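Putative nucleic acid-binding lipoprotein (Klebsiella pneumoniae subsp. pneumoniae MGH 78578, PDB 3F1Z) is of unknown function but adopts an OB-fold and may bind nucleic acid. Local coordinates at residues A[31-36]-A[122-127]; A[45-50]-A[113-118]; A[55-60]-A[106-111]; A[74-79]-A[87-92]. All coordinates share one frame; numbering follows the deposited sequence.

Contact 1. Residues A[31-36]-A[122-127]; sequences QFLQPF and TIPTLQ
The carbonyl O of T122 rests against F36, coming 3.6 Å from CB of F36, while CG and CD2 of the same residue lie a little farther off; this is a van der Waals contact, not a hydrogen bond. The rest of the interface is apolar and turns on the ring of P124. CD of P124 stands above the middle of the F36 ring, 3.8 Å from the F36 centroid and 13° off the ring normal, which meets the criteria of a CH-pi contact. The two side chains approach tip to tip, and the carbonyl O of F32 lies in plane at the edge of the same F36 ring. P124 also serves F32: CE2 of F32 is 3.8 Å from CG of P124, the side chains sliding past each other in opposite directions. F32 CG is anti to the backbone N (chi1 173°), and at the ring's end CZ of F32 lies 4.3 Å from CD2 of L126. The contact lays helix 29-38 on the entry to strand 125-127, the strand of the OB-fold that runs parallel to strand 88-93, where the backbone of L126 bonds to T89 and N91. F32 also meets Y47 edge to face. L33 packs at about a right angle to I123, its CD2 3.8 Å from CG2 of I123, and the same methyl is 4.2 Å from CD of P124. Farther along the strand, NE2 of Q127 donates to the carbonyl O of T125 at 3.0 Å, from above the carbonyl plane.

Contact 2. Residues A[45-50]-A[113-118]; sequences SDYLGK and GQVHQV
V115 uses both its backbone groups to tie the main chains of the two segments: V115 O accepts from G49 N at 2.8 Å, and V115 N donates to K50 O at 2.9 Å. A third bond comes from a side chain: NE2 of Q114 reaches G49 O at 3.0 Å with an N-H...O angle of 168°. The G49 O atom lies in the Q114 amide plane, whereas NE2 sits above the carbonyl plane of G49. The V115 side chain fills the inner side, where its CB is 3.4 Å from Y47 O and its CG2 is 3.8 Å from CB of Y47. Toward the exposed side, CD1 of L48 lies 3.6 Å from Q117 N.

A second shell of bonds surrounds these groups. A type II turn from Y47 to K50, closed by K50 N to Y47 O, presents G49; its positive phi (85°) would jam a CB against the preceding carbonyl O. Q114 is extended beyond CG, and its OE1 accepts a bond from NE2 of H116 at 3.1 Å. S44 OG bonds both OE1 of Q117 and V118 N, while Y47 OH pairs with Y27 OH. In the OB-fold, the contact joins the link between helix 40-47 and strand 51-65 to the segment leaving strand 108-114.

With G49 O accepting at NE2 and H116 NE2 donating at OE1, the Q114 amide is engaged at both ends, which is consistent with its modelled orientation and with a proton on NE2 of H116.

Contact 3. Residues A[55-60]-A[106-111]; sequences RGVIVD and GSVATI
V57 and V108 both hold CG1 anti to their backbone N (chi1 177° and 172°), and their other methyls meet across the strands, CG2 of V57 lying 3.8 Å from CG2 of V108. The side chains cross at about a right angle. R55 is extended from CG to NE and runs past T110, with its CG 3.7 Å from OG1 of T110; CG1 of V108 stands over one face of its guanidinium, offset toward the rim.

The backbones are antiparallel in sense but strongly splayed, at 119° between the short strand axes. G56 and A109 form the hydrogen-bonded pair, A109 N to G56 O being 2.8 Å. Beyond it, I58 N bonds S107 O at 3.1 Å and G106 N bonds I58 O at 2.7 Å. This pairing of strand 51-65 with strand 108-114 is the first-to-fourth strand junction of the OB barrel. CG1 of I58 touches CB of A109 at 4.0 Å. V59 and D60 together face T76, a classic beta bulge toward strand 71-78, another neighbour of strand 51-65.

R55 thus packs its carbon chain and one guanidinium face on the strand, while NH1 forms a salt bridge to E80, which would offset its charge.

Contact 4. Residues A[74-79]-A[87-92]; sequences IVTMRD and RLTFNF
V75 pairs with F90 and M77 with L88 as the hydrogen-bonded pairs of an antiparallel hairpin, strands 71-78 and 88-93, the second and third strands of the OB barrel. Their short axes stand at 158°. Each pair is bonded in both directions. Between V75 and F90, the bond from F90 N to V75 O measures 2.8 Å and V75 N returns one to F90 O. Between M77 and L88, M77 N lies 2.7 Å from L88 O, and L88 N donates to M77 O.

Aromatic contacts gather on the face of V75, M77, L88 and F90. M77, deposited as selenomethionine, places SE at the edge of the F90 ring, 5.2 Å from the F90 centroid and 77° off the normal, a Met-aromatic contact. Its CE approaches CE1 of F90 obliquely. The V75 carbonyl O sits in plane at the edge of the same ring, and CG2 of V75 reaches CE1 of F92 at 3.7 Å. I111 of strand 108-114 and L126 of strand 125-127 also pack against F90.

Van der Waals contacts dominate the other face. T76 and T89 lie side by side, pointing the same way; OG1 of T89 takes its hydrogen-bond partner, T125 OG1, from the parallel strand. T76 and T89 touch through OG1 of T76 and CG2 of T89, 3.7 Å apart. Farther along, I74 crosses N91, and CD1 of I74 lies 4.1 Å from ND2 of N91.

Overall arrangement
From the N terminus, the chain runs through helix 29-38, the first side of contact 1, then through the end of helix 40-47 into contact 2, and enters strand 51-65 for contact 3. Contact 4 follows as a local hairpin of strands 71-78 and 88-93. The return path closes the loops in reverse order: contact 3, then 2, then 1 at residues 122-127, so all four nest and none cross. All four reach the same curled sheet; contacts 1 and 2 bring helices 29-38 and 40-47 to it, and contacts 3 and 4 join its strands. Contacts 2 and 3 use strand 108-114 and lie on opposite sides of the chain's centre, about 21 Å apart between centres.

Contact 1. Residues A[31-36]-A[122-127]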
# COMPACT_ATOMS: atom_id res chain seq x y z
N GLN A 31 0.84 6.89 -10.42
CA GLN A 31 0.71 5.87 -11.47
C GLN A 31 -0.23 4.75 -11.09
O GLN A 31 -1.09 4.39 -11.85
CB GLN A 31 2.06 5.33 -11.91
CG GLN A 31 2.81 6.34 -12.72
CD GLN A 31 4.31 6.02 -12.89
OE1 GLN A 31 4.96 5.42 -12.00
NE2 GLN A 31 4.85 6.46 -13.99
N PHE A 32 -0.07 4.21 -9.91
CA PHE A 32 -0.91 3.14 -9.48
C PHE A 32 -2.38 3.57 -9.31
O PHE A 32 -3.29 2.79 -9.58
CB PHE A 32 -0.38 2.55 -8.18
CG PHE A 32 -1.30 1.53 -7.60
CD1 PHE A 32 -1.58 0.39 -8.30
CD2 PHE A 32 -1.87 1.73 -6.38
CE1 PHE A 32 -2.38 -0.54 -7.79
CE2 PHE A 32 -2.72 0.79 -5.87
CZ PHE A 32 -2.98 -0.35 -6.58
N LEU A 33 -2.61 4.79 -8.85
CA LEU A 33 -3.98 5.27 -8.66
C LEU A 33 -4.67 5.76 -9.93
O LEU A 33 -5.89 5.89 -9.96
CB LEU A 33 -4.06 6.33 -7.56
CG LEU A 33 -3.69 5.83 -6.15
CD1 LEU A 33 -3.98 6.95 -5.16
CD2 LEU A 33 -4.40 4.61 -5.72
N GLN A 34 -3.93 5.98 -10.98
CA GLN A 34 -4.55 6.52 -12.20
C GLN A 34 -5.76 5.71 -12.71
O GLN A 34 -6.80 6.28 -12.95
CB GLN A 34 -3.50 6.70 -13.30
CG GLN A 34 -4.01 7.20 -14.65
CD GLN A 34 -4.75 8.56 -14.56
OE1 GLN A 34 -4.48 9.38 -13.66
NE2 GLN A 34 -5.69 8.80 -15.52
N PRO A 35 -5.64 4.39 -12.83
CA PRO A 35 -6.77 3.59 -13.28
C PRO A 35 -7.96 3.65 -12.33
O PRO A 35 -9.07 3.61 -12.79
CB PRO A 35 -6.21 2.15 -13.31
CG PRO A 35 -4.78 2.30 -13.28
CD PRO A 35 -4.46 3.55 -12.54
N PHE A 36 -7.71 3.72 -11.02
CA PHE A 36 -8.79 3.82 -10.02
C PHE A 36 -9.50 5.17 -10.12
O PHE A 36 -10.70 5.30 -9.82
CB PHE A 36 -8.25 3.58 -8.58
CG PHE A 36 -7.74 2.16 -8.35
CD1 PHE A 36 -6.45 1.80 -8.68
CD2 PHE A 36 -8.59 1.18 -7.85
CE1 PHE A 36 -6.02 0.50 -8.49
CE2 PHE A 36 -8.17 -0.11 -7.66
CZ PHE A 36 -6.91 -0.47 -7.99
N THR A 122 -12.91 4.20 -3.25
CA THR A 122 -12.43 4.36 -4.62
C THR A 122 -10.93 4.10 -4.68
O THR A 122 -10.36 3.93 -5.74
CB THR A 122 -12.71 5.75 -5.16
OG1 THR A 122 -12.03 6.72 -4.38
CG2 THR A 122 -14.20 6.04 -5.14
N ILE A 123 -10.30 4.02 -3.52
CA ILE A 123 -8.86 3.74 -3.44
C ILE A 123 -8.65 2.45 -2.68
O ILE A 123 -9.30 2.19 -1.66
CB ILE A 123 -8.11 4.91 -2.76
CG1 ILE A 123 -8.28 6.16 -3.64
CG2 ILE A 123 -6.66 4.59 -2.64
CD1 ILE A 123 -7.92 7.45 -2.93
N PRO A 124 -7.80 1.59 -3.20
CA PRO A 124 -7.52 0.36 -2.48
C PRO A 124 -6.64 0.55 -1.26
O PRO A 124 -5.83 1.45 -1.22
CB PRO A 124 -6.72 -0.46 -3.50
CG PRO A 124 -6.19 0.46 -4.42
CD PRO A 124 -7.07 1.67 -4.46
N THR A 125 -6.87 -0.29 -0.26
CA THR A 125 -5.98 -0.42 0.88
C THR A 125 -5.23 -1.71 0.57
O THR A 125 -5.83 -2.79 0.50
CB THR A 125 -6.74 -0.51 2.21
OG1 THR A 125 -7.46 0.71 2.42
CG2 THR A 125 -5.74 -0.69 3.35
N LEU A 126 -3.94 -1.58 0.30
CA LEU A 126 -3.11 -2.72 -0.04
C LEU A 126 -2.92 -3.61 1.21
O LEU A 126 -2.73 -3.10 2.32
CB LEU A 126 -1.78 -2.26 -0.65
CG LEU A 126 -1.94 -1.63 -2.04
CD1 LEU A 126 -0.60 -1.23 -2.64
CD2 LEU A 126 -2.65 -2.58 -2.96
N GLN A 127 -3.02 -4.91 0.99
CA GLN A 127 -2.99 -5.94 2.02
C GLN A 127 -1.69 -6.74 1.97
O GLN A 127 -1.01 -6.73 0.95
CB GLN A 127 -4.17 -6.90 1.77
CG GLN A 127 -5.51 -6.18 1.71
CD GLN A 127 -5.88 -5.51 3.02
OE1 GLN A 127 -5.65 -6.08 4.08
NE2 GLN A 127 -6.46 -4.31 2.96

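Contact 2. Residues A[45-50]-A[113-118]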
# COMPACT_ATOMS: atom_id res chain seq x y z
N SER A 45 -11.05 -4.80 -10.42
CA SER A 45 -11.19 -6.09 -11.06
C SER A 45 -9.92 -6.53 -11.84
O SER A 45 -9.52 -7.70 -11.78
CB SER A 45 -12.41 -6.01 -11.95
OG SER A 45 -12.56 -7.20 -12.61
N ASP A 46 -9.27 -5.58 -12.53
CA ASP A 46 -8.07 -5.88 -13.29
C ASP A 46 -6.91 -6.23 -12.38
O ASP A 46 -6.10 -7.07 -12.74
CB ASP A 46 -7.65 -4.69 -14.19
CG ASP A 46 -8.60 -4.46 -15.35
OD1 ASP A 46 -9.41 -5.34 -15.69
OD2 ASP A 46 -8.54 -3.38 -15.96
N TYR A 47 -6.81 -5.59 -11.22
CA TYR A 47 -5.73 -5.82 -10.26
C TYR A 47 -5.99 -6.89 -9.19
O TYR A 47 -5.09 -7.20 -8.40
CB TYR A 47 -5.38 -4.51 -9.52
CG TYR A 47 -4.44 -3.59 -10.27
CD1 TYR A 47 -3.09 -3.83 -10.26
CD2 TYR A 47 -4.90 -2.48 -10.96
CE1 TYR A 47 -2.21 -3.03 -10.96
CE2 TYR A 47 -4.03 -1.66 -11.66
CZ TYR A 47 -2.66 -1.94 -11.65
OH TYR A 47 -1.74 -1.14 -12.31
N LEU A 48 -7.21 -7.44 -9.14
CA LEU A 48 -7.61 -8.37 -8.06
C LEU A 48 -6.62 -9.52 -7.85
O LEU A 48 -6.40 -10.30 -8.73
CB LEU A 48 -9.01 -8.95 -8.32
CG LEU A 48 -9.59 -9.80 -7.16
CD1 LEU A 48 -9.64 -8.98 -5.85
CD2 LEU A 48 -10.94 -10.44 -7.48
N GLY A 49 -6.06 -9.63 -6.67
CA GLY A 49 -5.07 -10.67 -6.40
C GLY A 49 -3.62 -10.34 -6.80
O GLY A 49 -2.74 -11.11 -6.49
N LYS A 50 -3.37 -9.22 -7.46
CA LYS A 50 -2.04 -8.90 -7.93
C LYS A 50 -1.24 -8.11 -6.91
O LYS A 50 -1.78 -7.44 -6.03
CB LYS A 50 -2.13 -8.12 -9.23
CG LYS A 50 -2.92 -8.86 -10.29
CD LYS A 50 -2.66 -8.31 -11.70
CE LYS A 50 -3.54 -8.98 -12.76
NZ LYS A 50 -3.69 -10.43 -12.48
N GLY A 113 2.51 -4.65 -1.98
CA GLY A 113 1.26 -5.01 -1.34
C GLY A 113 0.37 -5.66 -2.35
O GLY A 113 0.64 -5.55 -3.56
N GLN A 114 -0.70 -6.30 -1.85
CA GLN A 114 -1.64 -7.04 -2.69
C GLN A 114 -2.99 -6.38 -2.78
O GLN A 114 -3.52 -5.90 -1.78
CB GLN A 114 -1.80 -8.45 -2.17
CG GLN A 114 -2.57 -9.35 -3.11
CD GLN A 114 -2.67 -10.79 -2.62
OE1 GLN A 114 -2.80 -11.03 -1.41
NE2 GLN A 114 -2.65 -11.73 -3.54
N VAL A 115 -3.56 -6.34 -3.99
CA VAL A 115 -4.89 -5.75 -4.19
C VAL A 115 -5.96 -6.77 -3.92
O VAL A 115 -5.99 -7.86 -4.51
CB VAL A 115 -5.09 -5.21 -5.61
CG1 VAL A 115 -6.49 -4.61 -5.76
CG2 VAL A 115 -4.03 -4.16 -5.97
N HIS A 116 -6.79 -6.45 -2.94
CA HIS A 116 -7.97 -7.22 -2.58
C HIS A 116 -9.13 -6.40 -3.10
O HIS A 116 -8.93 -5.29 -3.62
CB HIS A 116 -8.03 -7.42 -1.07
CG HIS A 116 -7.05 -8.44 -0.57
ND1 HIS A 116 -7.12 -8.97 0.70
CD2 HIS A 116 -6.01 -9.04 -1.18
CE1 HIS A 116 -6.12 -9.83 0.86
NE2 HIS A 116 -5.45 -9.92 -0.28
N GLN A 117 -10.34 -6.92 -3.00
CA GLN A 117 -11.49 -6.22 -3.55
C GLN A 117 -11.67 -4.82 -2.91
O GLN A 117 -11.53 -4.67 -1.70
CB GLN A 117 -12.78 -7.07 -3.43
CG GLN A 117 -13.92 -6.57 -4.35
CD GLN A 117 -13.72 -6.89 -5.85
OE1 GLN A 117 -13.34 -6.01 -6.66
NE2 GLN A 117 -13.98 -8.13 -6.22
N VAL A 118 -11.91 -3.81 -3.74
CA VAL A 118 -12.14 -2.44 -3.28
C VAL A 118 -13.65 -2.14 -3.24
O VAL A 118 -14.29 -2.06 -4.27
CB VAL A 118 -11.45 -1.48 -4.23
CG1 VAL A 118 -11.64 0.00 -3.78
CG2 VAL A 118 -9.98 -1.85 -4.33

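Contact 3. Residues A[55-60]-A[106-111]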
# COMPACT_ATOMS: atom_id res chain seq x y z
N ARG A 55 6.11 3.35 -4.62
CA ARG A 55 7.07 4.23 -3.96
C ARG A 55 6.38 5.54 -3.65
O ARG A 55 5.58 6.02 -4.45
CB ARG A 55 8.25 4.44 -4.89
CG ARG A 55 9.33 5.38 -4.41
CD ARG A 55 10.49 5.23 -5.38
NE ARG A 55 11.63 6.04 -5.03
CZ ARG A 55 11.73 7.30 -5.38
NH1 ARG A 55 10.75 7.81 -6.06
NH2 ARG A 55 12.76 8.03 -5.06
N GLY A 56 6.68 6.13 -2.50
CA GLY A 56 5.99 7.36 -2.05
C GLY A 56 6.49 7.86 -0.71
O GLY A 56 7.43 7.33 -0.16
N VAL A 57 5.87 8.92 -0.20
CA VAL A 57 6.26 9.49 1.06
C VAL A 57 5.21 9.10 2.08
O VAL A 57 4.02 9.32 1.88
CB VAL A 57 6.39 11.04 1.03
CG1 VAL A 57 6.72 11.54 2.40
CG2 VAL A 57 7.47 11.48 0.07
N ILE A 58 5.68 8.51 3.18
CA ILE A 58 4.83 8.09 4.24
C ILE A 58 4.40 9.35 4.98
O ILE A 58 5.24 10.16 5.37
CB ILE A 58 5.55 7.13 5.19
CG1 ILE A 58 5.99 5.88 4.42
CG2 ILE A 58 4.65 6.74 6.38
CD1 ILE A 58 4.84 5.15 3.66
N VAL A 59 3.08 9.51 5.15
CA VAL A 59 2.52 10.65 5.85
C VAL A 59 1.74 10.27 7.11
O VAL A 59 1.33 11.15 7.88
CB VAL A 59 1.60 11.50 4.93
CG1 VAL A 59 2.45 12.17 3.85
CG2 VAL A 59 0.53 10.65 4.34
N ASP A 60 1.51 8.98 7.33
CA ASP A 60 0.88 8.58 8.57
C ASP A 60 1.13 7.11 8.79
O ASP A 60 1.07 6.31 7.87
CB ASP A 60 -0.61 8.87 8.57
CG ASP A 60 -1.25 8.63 9.93
OD1 ASP A 60 -0.98 9.44 10.85
OD2 ASP A 60 -2.03 7.63 10.08
N GLY A 106 7.23 11.27 6.73
CA GLY A 106 8.08 12.23 6.05
C GLY A 106 9.20 11.58 5.24
O GLY A 106 9.90 12.28 4.51
N SER A 107 9.38 10.25 5.35
CA SER A 107 10.42 9.53 4.62
C SER A 107 9.84 8.77 3.44
O SER A 107 8.73 8.22 3.51
CB SER A 107 11.13 8.52 5.52
OG SER A 107 11.95 9.18 6.46
N VAL A 108 10.60 8.76 2.36
CA VAL A 108 10.21 8.04 1.17
C VAL A 108 10.33 6.56 1.48
O VAL A 108 11.24 6.16 2.18
CB VAL A 108 11.10 8.43 -0.05
CG1 VAL A 108 10.83 7.56 -1.24
CG2 VAL A 108 10.90 9.89 -0.41
N ALA A 109 9.40 5.74 1.02
CA ALA A 109 9.50 4.30 1.20
C ALA A 109 8.92 3.62 -0.03
O ALA A 109 8.21 4.25 -0.80
CB ALA A 109 8.77 3.82 2.43
N THR A 110 9.22 2.33 -0.17
CA THR A 110 8.72 1.50 -1.22
C THR A 110 8.17 0.29 -0.55
O THR A 110 8.86 -0.37 0.22
CB THR A 110 9.82 1.07 -2.20
OG1 THR A 110 10.46 2.24 -2.70
CG2 THR A 110 9.23 0.28 -3.41
N ILE A 111 6.91 -0.02 -0.86
CA ILE A 111 6.20 -1.11 -0.24
C ILE A 111 5.47 -1.95 -1.30
O ILE A 111 4.86 -1.41 -2.22
CB ILE A 111 5.17 -0.54 0.75
CG1 ILE A 111 5.88 0.40 1.73
CG2 ILE A 111 4.41 -1.67 1.49
CD1 ILE A 111 4.99 1.01 2.81

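Contact 4. Residues A[74-79]-A[87-92]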
# COMPACT_ATOMS: atom_id res chain seq x y z
N ILE A 74 -2.15 0.85 10.03
CA ILE A 74 -2.43 1.49 8.75
C ILE A 74 -1.23 2.44 8.47
O ILE A 74 -0.85 3.27 9.32
CB ILE A 74 -3.71 2.33 8.79
CG1 ILE A 74 -4.92 1.45 8.98
CG2 ILE A 74 -3.99 2.95 7.44
CD1 ILE A 74 -5.18 0.44 7.78
N VAL A 75 -0.66 2.31 7.27
CA VAL A 75 0.43 3.16 6.77
C VAL A 75 -0.13 3.88 5.55
O VAL A 75 -0.69 3.26 4.66
CB VAL A 75 1.63 2.33 6.40
CG1 VAL A 75 2.64 3.17 5.62
CG2 VAL A 75 2.28 1.78 7.67
N THR A 76 -0.05 5.21 5.57
CA THR A 76 -0.61 6.04 4.51
C THR A 76 0.54 6.70 3.76
O THR A 76 1.46 7.24 4.37
CB THR A 76 -1.52 7.14 5.06
OG1 THR A 76 -2.47 6.56 5.94
CG2 THR A 76 -2.27 7.89 3.96
N MSE A 77 0.42 6.73 2.43
CA MSE A 77 1.48 7.17 1.55
C MSE A 77 0.96 8.19 0.57
O MSE A 77 -0.13 8.00 0.02
CB MSE A 77 1.99 5.94 0.78
CG MSE A 77 3.18 6.18 -0.09
SE MSE A 77 3.58 4.67 -1.27
CE MSE A 77 4.80 3.69 -0.07
N ARG A 78 1.72 9.27 0.34
CA ARG A 78 1.35 10.23 -0.71
C ARG A 78 2.34 10.14 -1.87
O ARG A 78 3.47 9.66 -1.69
CB ARG A 78 1.34 11.65 -0.18
CG ARG A 78 2.71 12.20 0.21
CD ARG A 78 2.63 13.73 0.29
NE ARG A 78 3.82 14.33 0.86
CZ ARG A 78 4.94 14.58 0.19
NH1 ARG A 78 5.06 14.26 -1.10
NH2 ARG A 78 5.96 15.14 0.83
N ASP A 79 1.95 10.65 -3.04
CA ASP A 79 2.86 10.69 -4.17
C ASP A 79 4.14 11.49 -3.82
O ASP A 79 4.08 12.58 -3.25
CB ASP A 79 2.21 11.34 -5.37
CG ASP A 79 3.03 11.15 -6.64
OD1 ASP A 79 2.85 10.08 -7.29
OD2 ASP A 79 3.83 12.08 -6.98
N ARG A 87 -4.21 9.70 -1.42
CA ARG A 87 -3.30 8.90 -0.64
C ARG A 87 -3.56 7.41 -0.84
O ARG A 87 -4.69 6.98 -1.12
CB ARG A 87 -3.47 9.20 0.83
CG ARG A 87 -3.43 10.66 1.26
CD ARG A 87 -2.38 11.50 0.55
NE ARG A 87 -1.93 12.63 1.38
CZ ARG A 87 -1.49 13.79 0.92
NH1 ARG A 87 -1.49 14.06 -0.38
NH2 ARG A 87 -1.10 14.71 1.79
N LEU A 88 -2.51 6.61 -0.66
CA LEU A 88 -2.63 5.18 -0.75
C LEU A 88 -2.39 4.65 0.67
O LEU A 88 -1.47 5.14 1.36
CB LEU A 88 -1.59 4.66 -1.71
CG LEU A 88 -1.48 3.15 -1.90
CD1 LEU A 88 -2.74 2.57 -2.50
CD2 LEU A 88 -0.25 2.87 -2.77
N THR A 89 -3.19 3.68 1.13
CA THR A 89 -2.99 3.12 2.45
C THR A 89 -2.65 1.65 2.31
O THR A 89 -3.04 1.01 1.33
CB THR A 89 -4.25 3.21 3.31
OG1 THR A 89 -5.32 2.55 2.57
CG2 THR A 89 -4.63 4.67 3.64
N PHE A 90 -1.93 1.14 3.31
CA PHE A 90 -1.52 -0.22 3.40
C PHE A 90 -1.93 -0.74 4.77
O PHE A 90 -1.79 -0.06 5.76
CB PHE A 90 -0.00 -0.30 3.35
CG PHE A 90 0.60 0.19 2.08
CD1 PHE A 90 0.74 1.54 1.85
CD2 PHE A 90 1.12 -0.70 1.17
CE1 PHE A 90 1.29 1.99 0.70
CE2 PHE A 90 1.69 -0.25 0.03
CZ PHE A 90 1.76 1.10 -0.21
N ASN A 91 -2.33 -1.99 4.84
CA ASN A 91 -2.81 -2.56 6.09
C ASN A 91 -1.86 -3.66 6.48
O ASN A 91 -1.83 -4.72 5.83
CB ASN A 91 -4.20 -3.12 5.88
CG ASN A 91 -4.82 -3.67 7.13
OD1 ASN A 91 -4.14 -4.16 7.98
ND2 ASN A 91 -6.13 -3.56 7.25
N PHE A 92 -1.10 -3.41 7.55
CA PHE A 92 -0.12 -4.38 8.06
C PHE A 92 -0.63 -5.11 9.27
O PHE A 92 -0.96 -4.47 10.28
CB PHE A 92 1.16 -3.68 8.51
CG PHE A 92 2.07 -3.16 7.40
CD1 PHE A 92 1.88 -1.91 6.84
CD2 PHE A 92 3.18 -3.86 7.02
CE1 PHE A 92 2.75 -1.39 5.88
CE2 PHE A 92 4.07 -3.34 6.05
CZ PHE A 92 3.85 -2.10 5.50